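Local coordinates for mRNA export factor MEX67 (Candida albicans, PDB 1Q40), which probably serves in the export of messenger RNA from the nucleus, its NTF2-like domain pairing with a second protein, at residues P118-Y126 with M135-D143. Numbering follows the deposited sequence.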
loop_
_atom_site.group_PDB
_atom_site.type_symbol
_atom_site.label_atom_id
_atom_site.label_comp_id
_atom_site.label_asym_id
_atom_site.label_seq_id
_atom_site.Cartn_x
_atom_site.Cartn_y
_atom_site.Cartn_z
ATOM N N PRO B 118 -13.544 16.077 3.251
ATOM C CA PRO B 118 -13.371 14.638 3.520
ATOM C C PRO B 118 -13.361 13.777 2.260
ATOM O O PRO B 118 -12.923 12.627 2.309
ATOM C CB PRO B 118 -14.593 14.284 4.377
ATOM C CG PRO B 118 -15.592 15.357 4.099
ATOM C CD PRO B 118 -14.808 16.595 3.806
ATOM N N GLU B 119 -13.849 14.339 1.159
ATOM C CA GLU B 119 -13.898 13.666 -0.136
ATOM C C GLU B 119 -12.535 13.503 -0.830
ATOM O O GLU B 119 -12.440 12.778 -1.817
ATOM C CB GLU B 119 -14.880 14.401 -1.068
ATOM C CG GLU B 119 -14.443 15.806 -1.482
ATOM C CD GLU B 119 -15.154 16.922 -0.730
ATOM O OE1 GLU B 119 -15.503 16.759 0.468
ATOM O OE2 GLU B 119 -15.348 17.990 -1.347
ATOM N N LEU B 120 -11.490 14.171 -0.338
ATOM C CA LEU B 120 -10.126 13.926 -0.842
ATOM C C LEU B 120 -9.584 12.560 -0.404
ATOM O O LEU B 120 -8.549 12.105 -0.904
ATOM C CB LEU B 120 -9.149 14.997 -0.350
ATOM C CG LEU B 120 -9.431 16.467 -0.643
ATOM C CD1 LEU B 120 -8.302 17.329 -0.096
ATOM C CD2 LEU B 120 -9.624 16.715 -2.132
ATOM N N PHE B 121 -10.282 11.923 0.532
ATOM C CA PHE B 121 -9.794 10.755 1.236
ATOM C C PHE B 121 -10.635 9.516 0.948
ATOM O O PHE B 121 -11.844 9.611 0.698
ATOM C CB PHE B 121 -9.775 11.045 2.742
ATOM C CG PHE B 121 -8.873 12.182 3.118
ATOM C CD1 PHE B 121 -9.359 13.487 3.169
ATOM C CD2 PHE B 121 -7.530 11.957 3.402
ATOM C CE1 PHE B 121 -8.517 14.547 3.501
ATOM C CE2 PHE B 121 -6.677 13.015 3.731
ATOM C CZ PHE B 121 -7.165 14.306 3.776
ATOM N N SER B 122 -9.977 8.361 0.936
ATOM C CA SER B 122 -10.664 7.072 0.969
ATOM C C SER B 122 -10.074 6.211 2.081
ATOM O O SER B 122 -8.933 6.410 2.503
ATOM C CB SER B 122 -10.599 6.353 -0.385
ATOM O OG SER B 122 -9.277 5.982 -0.743
HETATM N N MSE B 123 -10.866 5.256 2.552
HETATM C CA MSE B 123 -10.510 4.456 3.717
HETATM C C MSE B 123 -11.119 3.062 3.627
HETATM O O MSE B 123 -12.253 2.919 3.188
HETATM C CB MSE B 123 -11.025 5.163 4.974
HETATM C CG MSE B 123 -10.497 4.624 6.308
HETATM SE SE MSE B 123 -11.308 5.537 7.878
HETATM C CE MSE B 123 -11.672 7.232 7.105
ATOM N N GLU B 124 -10.353 2.051 4.036
ATOM C CA GLU B 124 -10.867 0.704 4.290
ATOM C C GLU B 124 -10.656 0.361 5.761
ATOM O O GLU B 124 -9.643 0.728 6.346
ATOM C CB GLU B 124 -10.140 -0.329 3.430
ATOM C CG GLU B 124 -10.177 -0.049 1.939
ATOM C CD GLU B 124 -9.077 0.891 1.466
ATOM O OE1 GLU B 124 -9.412 1.950 0.917
ATOM O OE2 GLU B 124 -7.876 0.576 1.636
ATOM N N VAL B 125 -11.618 -0.337 6.358
ATOM C CA VAL B 125 -11.493 -0.822 7.732
ATOM C C VAL B 125 -12.062 -2.242 7.835
ATOM O O VAL B 125 -13.172 -2.512 7.381
ATOM C CB VAL B 125 -12.154 0.151 8.758
ATOM C CG1 VAL B 125 -13.539 0.555 8.324
ATOM C CG2 VAL B 125 -12.197 -0.460 10.164
ATOM N N TYR B 126 -11.274 -3.140 8.416
ATOM C CA TYR B 126 -11.629 -4.549 8.507
ATOM C C TYR B 126 -10.886 -5.226 9.662
ATOM O O TYR B 126 -10.007 -4.635 10.271
ATOM C CB TYR B 126 -11.335 -5.255 7.173
ATOM C CG TYR B 126 -9.935 -5.013 6.607
ATOM C CD1 TYR B 126 -8.951 -5.989 6.707
ATOM C CD2 TYR B 126 -9.605 -3.816 5.968
ATOM C CE1 TYR B 126 -7.669 -5.787 6.191
ATOM C CE2 TYR B 126 -8.313 -3.596 5.446
ATOM C CZ TYR B 126 -7.356 -4.594 5.563
ATOM O OH TYR B 126 -6.094 -4.414 5.057
HETATM N N MSE B 135 -7.788 -3.290 11.186
HETATM C CA MSE B 135 -6.898 -2.644 10.232
HETATM C C MSE B 135 -7.601 -1.415 9.712
HETATM O O MSE B 135 -8.741 -1.507 9.283
HETATM C CB MSE B 135 -6.643 -3.556 9.039
HETATM C CG MSE B 135 -5.974 -4.860 9.360
HETATM SE SE MSE B 135 -4.102 -4.810 8.836
HETATM C CE MSE B 135 -4.190 -5.150 7.045
ATOM N N ILE B 136 -6.923 -0.273 9.749
ATOM C CA ILE B 136 -7.423 0.957 9.152
ATOM C C ILE B 136 -6.396 1.482 8.147
ATOM O O ILE B 136 -5.260 1.764 8.517
ATOM C CB ILE B 136 -7.673 2.031 10.231
ATOM C CG1 ILE B 136 -8.586 1.504 11.345
ATOM C CG2 ILE B 136 -8.274 3.278 9.585
ATOM C CD1 ILE B 136 -8.578 2.353 12.602
ATOM N N THR B 137 -6.803 1.611 6.888
ATOM C CA THR B 137 -5.959 2.196 5.850
ATOM C C THR B 137 -6.610 3.448 5.258
ATOM O O THR B 137 -7.754 3.414 4.803
ATOM C CB THR B 137 -5.661 1.158 4.765
ATOM O OG1 THR B 137 -4.839 0.130 5.325
ATOM C CG2 THR B 137 -4.794 1.720 3.657
ATOM N N LEU B 138 -5.862 4.547 5.277
ATOM C CA LEU B 138 -6.313 5.832 4.781
ATOM C C LEU B 138 -5.474 6.228 3.575
ATOM O O LEU B 138 -4.260 6.029 3.568
ATOM C CB LEU B 138 -6.171 6.884 5.885
ATOM C CG LEU B 138 -6.573 8.324 5.532
ATOM C CD1 LEU B 138 -8.061 8.413 5.324
ATOM C CD2 LEU B 138 -6.092 9.324 6.590
ATOM N N HIS B 139 -6.135 6.777 2.556
ATOM C CA HIS B 139 -5.494 7.258 1.330
ATOM C C HIS B 139 -5.907 8.700 1.097
ATOM O O HIS B 139 -7.069 9.047 1.282
ATOM C CB HIS B 139 -5.917 6.437 0.110
ATOM C CG HIS B 139 -5.861 4.951 0.316
ATOM N ND1 HIS B 139 -4.721 4.211 0.089
ATOM C CD2 HIS B 139 -6.817 4.067 0.684
ATOM C CE1 HIS B 139 -4.970 2.940 0.348
ATOM N NE2 HIS B 139 -6.234 2.826 0.714
ATOM N N GLY B 140 -4.973 9.544 0.672
ATOM C CA GLY B 140 -5.306 10.928 0.392
ATOM C C GLY B 140 -4.119 11.807 0.068
ATOM O O GLY B 140 -3.131 11.346 -0.510
ATOM N N SER B 141 -4.231 13.077 0.446
ATOM C CA SER B 141 -3.156 14.055 0.270
ATOM C C SER B 141 -3.074 15.042 1.438
ATOM O O SER B 141 -3.980 15.120 2.264
ATOM C CB SER B 141 -3.348 14.814 -1.050
ATOM O OG SER B 141 -4.602 15.498 -1.064
ATOM N N PHE B 142 -1.960 15.762 1.520
ATOM C CA PHE B 142 -1.790 16.824 2.513
ATOM C C PHE B 142 -0.971 17.987 1.963
ATOM O O PHE B 142 -0.295 17.861 0.936
ATOM C CB PHE B 142 -1.178 16.295 3.829
ATOM C CG PHE B 142 0.172 15.612 3.674
ATOM C CD1 PHE B 142 1.339 16.350 3.482
ATOM C CD2 PHE B 142 0.274 14.240 3.745
ATOM C CE1 PHE B 142 2.586 15.714 3.339
ATOM C CE2 PHE B 142 1.518 13.599 3.604
ATOM C CZ PHE B 142 2.661 14.339 3.410
ATOM N N ASP B 143 -1.075 19.131 2.636
ATOM C CA ASP B 143 -0.198 20.268 2.414
ATOM C C ASP B 143 0.908 20.221 3.452
ATOM O O ASP B 143 0.682 19.814 4.586
ATOM C CB ASP B 143 -0.962 21.577 2.581
ATOM C CG ASP B 143 -1.983 21.783 1.505
ATOM O OD1 ASP B 143 -1.597 22.295 0.433
ATOM O OD2 ASP B 143 -3.187 21.458 1.630
HETATM O O HOH W 1 -5.428 -2.146 4.606
#
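The Y126 ring lies across the selenomethionine M135, whose CB sits over one ring face, 3.8 Å from the centroid and 15° off the normal, a CH-pi contact; the selenium stands obliquely to the same ring, farther out. A water lies in the ring plane at the edge, close to both Y126 OH and T137 OG1; T137 OG1 is also hydrogen-bonded to T186. The F121 ring has P118 O in its plane at the edge and meets the backbone of 139-141 obliquely, CZ 3.6 Å from S141 O. The H139 imidazole meets the E124 carboxylate edge-on, the two planes 25° apart, and H139 NE2 donates to E124 OE2 (2.9 Å), though the place of that oxygen is less certain. E124 reaches the ring because its chain bends at chi2 (85°). On its other nitrogen, H139 ND1 is hydrogen-bonded to D184 OD1, which probably helps fix the ring's rotation, while E124 OE1 forms a salt bridge with a basic side chain of the partner protein. S122 OG, buried and lacking a polar partner, rests obliquely against the H139 ring, 3.4 Å from CD2. These E124, H139, S122, Y126, M135 and T137 side chains line one face of an antiparallel beta hairpin, part of the curved sheet of the NTF2-like fold, and Y126, M135 and T137 also pack on the second protein. Backbone bonds join the hydrogen-bonded pairs S122–H139, E124–T137 and Y126–M135; T137 N to E124 O is 3.0 Å and nearly straight. The opposite face is apolar: the side chains of selenomethionine M123 and I136 lie side by side, M123 SE 4.1 Å from I136 CG2, M123 CE meets L138 CD1, and V125, I136 and L138 touch helix 14-29.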